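Local coordinates for dihydroorotase (Campylobacter jejuni subsp. jejuni, PDB 3PNU), which probably catalyses the reversible cyclization of carbamoyl aspartate to dihydroorotate in pyrimidine biosynthesis, using two zinc ions per subunit, at residues A282-P287 against P346-E351; F293-S298 against I352-L357. One frame throughout, in Å; residues are numbered along the deposited sequence.

Contact 1: A282-P287 against P346-E351; sequences APVILP and PYMAGE
Two chi1 angles bring Val284 CG2 to the edge of the Tyr347 ring. In Val284, chi1 of -63° sets CG1 beside the backbone N and leaves CG2 between that N and the carbonyl carbon; in Tyr347, CG lies anti to the backbone N at 176°. Here residues just ahead of helix 285-296, which follows the last strand of the TIM barrel, pack on the loop joining strands 343-344 and 352-357. That loop turns twice, through overlapping type II beta turns from Pro346 to Ala349 and from Met348 to Glu351. The first turn has a weak closing bond, Ala349 N to Pro346 O at 3.3 Å, and Met348 at its third position takes a positive phi of 60°.

Nothing polar bridges the two segments; the fit is apolar. Val284 CG2 meets the ring near its plane, 3.8 Å from Tyr347 CD2, while the two side chains cross at about a right angle. Both methyls also lean on the peptide beyond, Tyr347 O lying 3.9 Å from Val284 CG1 and 3.8 Å from Val284 CG2. One residue back, Pro283 CG comes to 4.3 Å from Pro346 CB, and both prolines rest on Tyr337 of strand 337-338. Tyr347 is tied by backbone hydrogen bonding to Phe280, and its ring also packs on Leu230 and Val279. Met348 contributes only the root of its side chain: CB sits 4.4 Å from Val284 CG2, and the thioether then leads away from 282-287.

Contact 2: F293-S298 against I352-L357; sequences FKQNSS and ILKFQL
Lys294 sets its CD methylene against the edge of the Phe355 ring. CD approaches near the ring plane, at 3.4 Å from Phe355 CZ and 3.9 Å from Phe355 CE2, so the contact is with the rim of the ring and not with its face. Lys294 starts with CG beside the backbone N, runs straight through chi2 and then bends at chi3 (65°). The kink carries the ammonium on past the ring to Asn23, whose OD1 it hydrogen-bonds. On the other side of the contact, Phe355 has CG anti to the carbonyl carbon (chi1 -76°), which directs the ring to the helix.

Lys354 behaves differently. With CG anti to its backbone N (chi1 175°) and every later torsion extended, it stretches its full length toward the helix and crosses Lys294 at about a right angle. Lys294 NZ and Lys354 NZ end 4.1 Å apart, a like-charge approach. Gln295, folded back by two successive turns at chi1 and chi2, passes with NE2 4.5 Å from Lys354 NZ. Glu291 takes a hydrogen bond from Gln295 NE2 and, like Glu328, forms a long, weak ion pair with Lys354, which probably eases the meeting of the two lysines.

Lys354 and Phe355 form the break between strand pieces 352-353 and 356-357, and the Phe355 ring also packs on Pro287, Ala290 and Glu291 of helix 285-296. The contact therefore joins the last turn of that helix to an antiparallel sheet in which strand 352-357 runs between strands 323-327 and 331-332.

How the contacts relate
Both contacts use one helix and one continuous stretch of chain: the loop 346-351 of contact 1 leads into strand 352-357 of contact 2. Phe355 of that strand packs on the first turn of helix 285-296 through Pro287, and its ring and the lysine chains span the gap to Lys294. The centres are about 12 Å apart and the contacts touch directly, Pro287 CB lying 3.2 Å from Phe355 O and Val284 CG1 packing at 3.9 Å on Leu353 CD1. Contact 1 is nearer the active site: the Pro283 side chain is about 9 Å from that of Leu37, and the Pro346 side chain about 11 Å from that of His265, both predicted substrate-binding residues. Contact 2 lies away from the zinc and substrate sites.

Contact 1: A282-P287 against P346-E351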
loop_
_atom_site.group_PDB
_atom_site.type_symbol
_atom_site.label_atom_id
_atom_site.label_comp_id
_atom_site.label_asym_id
_atom_site.label_seq_id
_atom_site.Cartn_x
_atom_site.Cartn_y
_atom_site.Cartn_z
ATOM N N ALA A 282 11.234 13.458 13.388
ATOM C CA ALA A 282 11.796 14.581 14.177
ATOM C C ALA A 282 13.303 14.518 14.372
ATOM O O ALA A 282 14.015 15.448 14.012
ATOM C CB ALA A 282 11.097 14.698 15.521
ATOM N N PRO A 283 13.806 13.416 14.937
ATOM C CA PRO A 283 15.248 13.338 15.182
ATOM C C PRO A 283 16.174 13.428 13.992
ATOM O O PRO A 283 17.333 13.700 14.171
ATOM C CB PRO A 283 15.435 11.956 15.825
ATOM C CG PRO A 283 14.069 11.325 15.883
ATOM C CD PRO A 283 13.059 12.380 15.669
ATOM N N VAL A 284 15.688 13.227 12.785
ATOM C CA VAL A 284 16.596 13.183 11.640
ATOM C C VAL A 284 16.359 14.227 10.554
ATOM O O VAL A 284 17.067 14.239 9.542
ATOM C CB VAL A 284 16.532 11.758 11.016
ATOM C CG1 VAL A 284 17.038 10.703 12.016
ATOM C CG2 VAL A 284 15.083 11.404 10.584
ATOM N N ILE A 285 15.404 15.133 10.784
ATOM C CA ILE A 285 15.010 16.140 9.765
ATOM C C ILE A 285 16.119 17.021 9.228
ATOM O O ILE A 285 16.377 17.052 8.019
ATOM C CB ILE A 285 13.941 17.106 10.308
ATOM C CG1 ILE A 285 12.639 16.370 10.603
ATOM C CG2 ILE A 285 13.696 18.228 9.297
ATOM C CD1 ILE A 285 11.702 17.117 11.515
ATOM N N LEU A 286 16.768 17.759 10.123
ATOM C CA LEU A 286 17.797 18.698 9.695
ATOM C C LEU A 286 18.914 18.064 8.904
ATOM O O LEU A 286 19.226 18.524 7.796
ATOM C CB LEU A 286 18.350 19.491 10.885
ATOM C CG LEU A 286 17.324 20.439 11.504
ATOM C CD1 LEU A 286 17.954 21.168 12.686
ATOM C CD2 LEU A 286 16.813 21.416 10.442
ATOM N N PRO A 287 19.521 17.010 9.446
ATOM C CA PRO A 287 20.622 16.437 8.664
ATOM C C PRO A 287 20.146 15.864 7.316
ATOM O O PRO A 287 20.788 16.108 6.272
ATOM C CB PRO A 287 21.212 15.362 9.598
ATOM C CG PRO A 287 20.214 15.186 10.723
ATOM C CD PRO A 287 19.387 16.415 10.791
ATOM N N PRO A 346 12.267 5.408 15.073
ATOM C CA PRO A 346 12.426 6.615 14.283
ATOM C C PRO A 346 12.567 6.325 12.814
ATOM O O PRO A 346 12.831 5.195 12.439
ATOM C CB PRO A 346 13.751 7.175 14.792
ATOM C CG PRO A 346 14.552 5.958 15.044
ATOM C CD PRO A 346 13.559 4.925 15.586
ATOM N N TYR A 347 12.393 7.375 12.009
ATOM C CA TYR A 347 12.539 7.326 10.571
ATOM C C TYR A 347 14.015 7.174 10.292
ATOM O O TYR A 347 14.843 7.617 11.094
ATOM C CB TYR A 347 11.992 8.624 9.951
ATOM C CG TYR A 347 12.170 8.748 8.443
ATOM C CD1 TYR A 347 11.558 7.855 7.577
ATOM C CD2 TYR A 347 12.917 9.773 7.886
ATOM C CE1 TYR A 347 11.713 7.961 6.198
ATOM C CE2 TYR A 347 13.065 9.890 6.492
ATOM C CZ TYR A 347 12.446 8.972 5.665
ATOM O OH TYR A 347 12.575 9.042 4.298
ATOM N N MET A 348 14.362 6.546 9.172
ATOM C CA MET A 348 15.763 6.334 8.832
ATOM C C MET A 348 16.479 5.494 9.922
ATOM O O MET A 348 17.703 5.442 9.965
ATOM C CB MET A 348 16.454 7.686 8.661
ATOM C CG MET A 348 16.085 8.450 7.394
ATOM S SD MET A 348 17.057 7.943 5.967
ATOM C CE MET A 348 16.370 8.970 4.657
ATOM N N ALA A 349 15.710 4.846 10.802
ATOM C CA ALA A 349 16.272 4.013 11.869
ATOM C C ALA A 349 17.433 3.167 11.334
ATOM O O ALA A 349 17.371 2.660 10.212
ATOM C CB ALA A 349 15.201 3.118 12.454
ATOM N N GLY A 350 18.498 3.042 12.123
ATOM C CA GLY A 350 19.686 2.259 11.728
ATOM C C GLY A 350 20.465 2.753 10.516
ATOM O O GLY A 350 21.420 2.114 10.080
ATOM N N GLU A 351 20.066 3.892 9.966
ATOM C CA GLU A 351 20.734 4.456 8.797
ATOM C C GLU A 351 21.929 5.336 9.189
ATOM O O GLU A 351 22.000 5.847 10.321
ATOM C CB GLU A 351 19.729 5.268 7.970
ATOM C CG GLU A 351 18.696 4.429 7.230
ATOM C CD GLU A 351 19.289 3.711 6.014
ATOM O OE1 GLU A 351 19.959 4.378 5.191
ATOM O OE2 GLU A 351 19.065 2.488 5.864
#

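Contact 2: F293-S298 against I352-L357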
loop_
_atom_site.group_PDB
_atom_site.type_symbol
_atom_site.label_atom_id
_atom_site.label_comp_id
_atom_site.label_asym_id
_atom_site.label_seq_id
_atom_site.Cartn_x
_atom_site.Cartn_y
_atom_site.Cartn_z
ATOM N N PHE A 293 19.260 19.128 0.192
ATOM C CA PHE A 293 19.450 20.447 -0.419
ATOM C C PHE A 293 20.844 20.653 -1.034
ATOM O O PHE A 293 20.951 21.359 -2.031
ATOM C CB PHE A 293 19.012 21.583 0.518
ATOM C CG PHE A 293 17.519 21.798 0.525
ATOM C CD1 PHE A 293 16.678 20.886 1.150
ATOM C CD2 PHE A 293 16.956 22.906 -0.122
ATOM C CE1 PHE A 293 15.302 21.068 1.138
ATOM C CE2 PHE A 293 15.592 23.094 -0.138
ATOM C CZ PHE A 293 14.757 22.175 0.501
ATOM N N LYS A 294 21.902 20.049 -0.478
ATOM C CA LYS A 294 23.224 20.159 -1.143
ATOM C C LYS A 294 23.196 19.507 -2.527
ATOM O O LYS A 294 23.620 20.105 -3.520
ATOM C CB LYS A 294 24.349 19.502 -0.359
ATOM C CG LYS A 294 24.906 20.316 0.776
ATOM C CD LYS A 294 26.200 19.674 1.309
ATOM C CE LYS A 294 27.353 19.672 0.282
ATOM N NZ LYS A 294 28.598 19.044 0.841
ATOM N N GLN A 295 22.681 18.279 -2.585
ATOM C CA GLN A 295 22.635 17.539 -3.848
ATOM C C GLN A 295 21.735 18.179 -4.896
ATOM O O GLN A 295 22.037 18.123 -6.088
ATOM C CB GLN A 295 22.154 16.097 -3.616
ATOM C CG GLN A 295 23.020 15.230 -2.676
ATOM C CD GLN A 295 24.410 14.920 -3.231
ATOM O OE1 GLN A 295 24.725 15.244 -4.385
ATOM N NE2 GLN A 295 25.248 14.280 -2.403
ATOM N N ASN A 296 20.638 18.799 -4.455
ATOM C CA ASN A 296 19.642 19.330 -5.390
ATOM C C ASN A 296 19.314 20.812 -5.317
ATOM O O ASN A 296 18.609 21.324 -6.194
ATOM C CB ASN A 296 18.332 18.555 -5.170
ATOM C CG ASN A 296 18.511 17.046 -5.312
ATOM O OD1 ASN A 296 18.475 16.315 -4.324
ATOM N ND2 ASN A 296 18.749 16.587 -6.532
ATOM N N SER A 297 19.816 21.519 -4.312
ATOM C CA SER A 297 19.424 22.921 -4.151
ATOM C C SER A 297 20.541 23.783 -3.555
ATOM O O SER A 297 21.718 23.473 -3.726
ATOM C CB SER A 297 18.166 22.962 -3.257
ATOM O OG SER A 297 17.478 24.199 -3.337
ATOM N N SER A 298 20.161 24.861 -2.865
ATOM C CA SER A 298 21.114 25.764 -2.243
ATOM C C SER A 298 20.813 25.927 -0.768
ATOM O O SER A 298 19.703 25.637 -0.309
ATOM C CB SER A 298 21.030 27.133 -2.898
ATOM O OG SER A 298 19.785 27.742 -2.610
ATOM N N ILE A 352 22.864 5.500 8.247
ATOM C CA ILE A 352 24.050 6.336 8.457
ATOM C C ILE A 352 23.931 7.632 7.667
ATOM O O ILE A 352 24.059 7.660 6.435
ATOM C CB ILE A 352 25.390 5.596 8.140
ATOM C CG1 ILE A 352 25.782 4.663 9.298
ATOM C CG2 ILE A 352 26.529 6.581 7.973
ATOM C CD1 ILE A 352 24.793 3.548 9.581
ATOM N N LEU A 353 23.696 8.710 8.417
ATOM C CA LEU A 353 23.516 10.047 7.873
ATOM C C LEU A 353 24.848 10.767 7.731
ATOM O O LEU A 353 25.674 10.756 8.641
ATOM C CB LEU A 353 22.583 10.843 8.790
ATOM C CG LEU A 353 21.206 10.204 9.020
ATOM C CD1 LEU A 353 20.439 10.890 10.139
ATOM C CD2 LEU A 353 20.397 10.197 7.715
ATOM N N LYS A 354 25.033 11.395 6.579
ATOM C CA LYS A 354 26.245 12.135 6.256
ATOM C C LYS A 354 26.420 13.456 7.045
ATOM O O LYS A 354 27.535 13.981 7.125
ATOM C CB LYS A 354 26.258 12.417 4.747
ATOM C CG LYS A 354 27.414 13.290 4.257
ATOM C CD LYS A 354 27.294 13.590 2.772
ATOM C CE LYS A 354 28.346 14.587 2.329
ATOM N NZ LYS A 354 28.135 15.018 0.925
ATOM N N PHE A 355 25.337 13.995 7.614
ATOM C CA PHE A 355 25.398 15.251 8.383
ATOM C C PHE A 355 24.944 15.089 9.815
ATOM O O PHE A 355 24.147 14.194 10.141
ATOM C CB PHE A 355 24.552 16.348 7.737
ATOM C CG PHE A 355 25.178 16.963 6.536
ATOM C CD1 PHE A 355 26.007 18.056 6.669
ATOM C CD2 PHE A 355 24.941 16.461 5.277
ATOM C CE1 PHE A 355 26.594 18.633 5.564
ATOM C CE2 PHE A 355 25.522 17.039 4.166
ATOM C CZ PHE A 355 26.349 18.119 4.310
ATOM N N GLN A 356 25.450 15.980 10.665
ATOM C CA GLN A 356 25.115 15.967 12.074
ATOM C C GLN A 356 25.050 17.382 12.649
ATOM O O GLN A 356 25.614 18.323 12.105
ATOM C CB GLN A 356 26.124 15.109 12.855
ATOM C CG GLN A 356 25.757 14.872 14.329
ATOM C CD GLN A 356 26.692 13.903 15.032
ATOM O OE1 GLN A 356 27.752 13.548 14.511
ATOM N NE2 GLN A 356 26.302 13.473 16.227
ATOM N N LEU A 357 24.332 17.494 13.754
ATOM C CA LEU A 357 24.149 18.730 14.471
ATOM C C LEU A 357 25.010 18.669 15.730
ATOM O O LEU A 357 25.117 17.614 16.357
ATOM C CB LEU A 357 22.678 18.843 14.868
ATOM C CG LEU A 357 22.214 20.083 15.625
ATOM C CD1 LEU A 357 22.454 21.317 14.785
ATOM C CD2 LEU A 357 20.745 19.972 15.979
#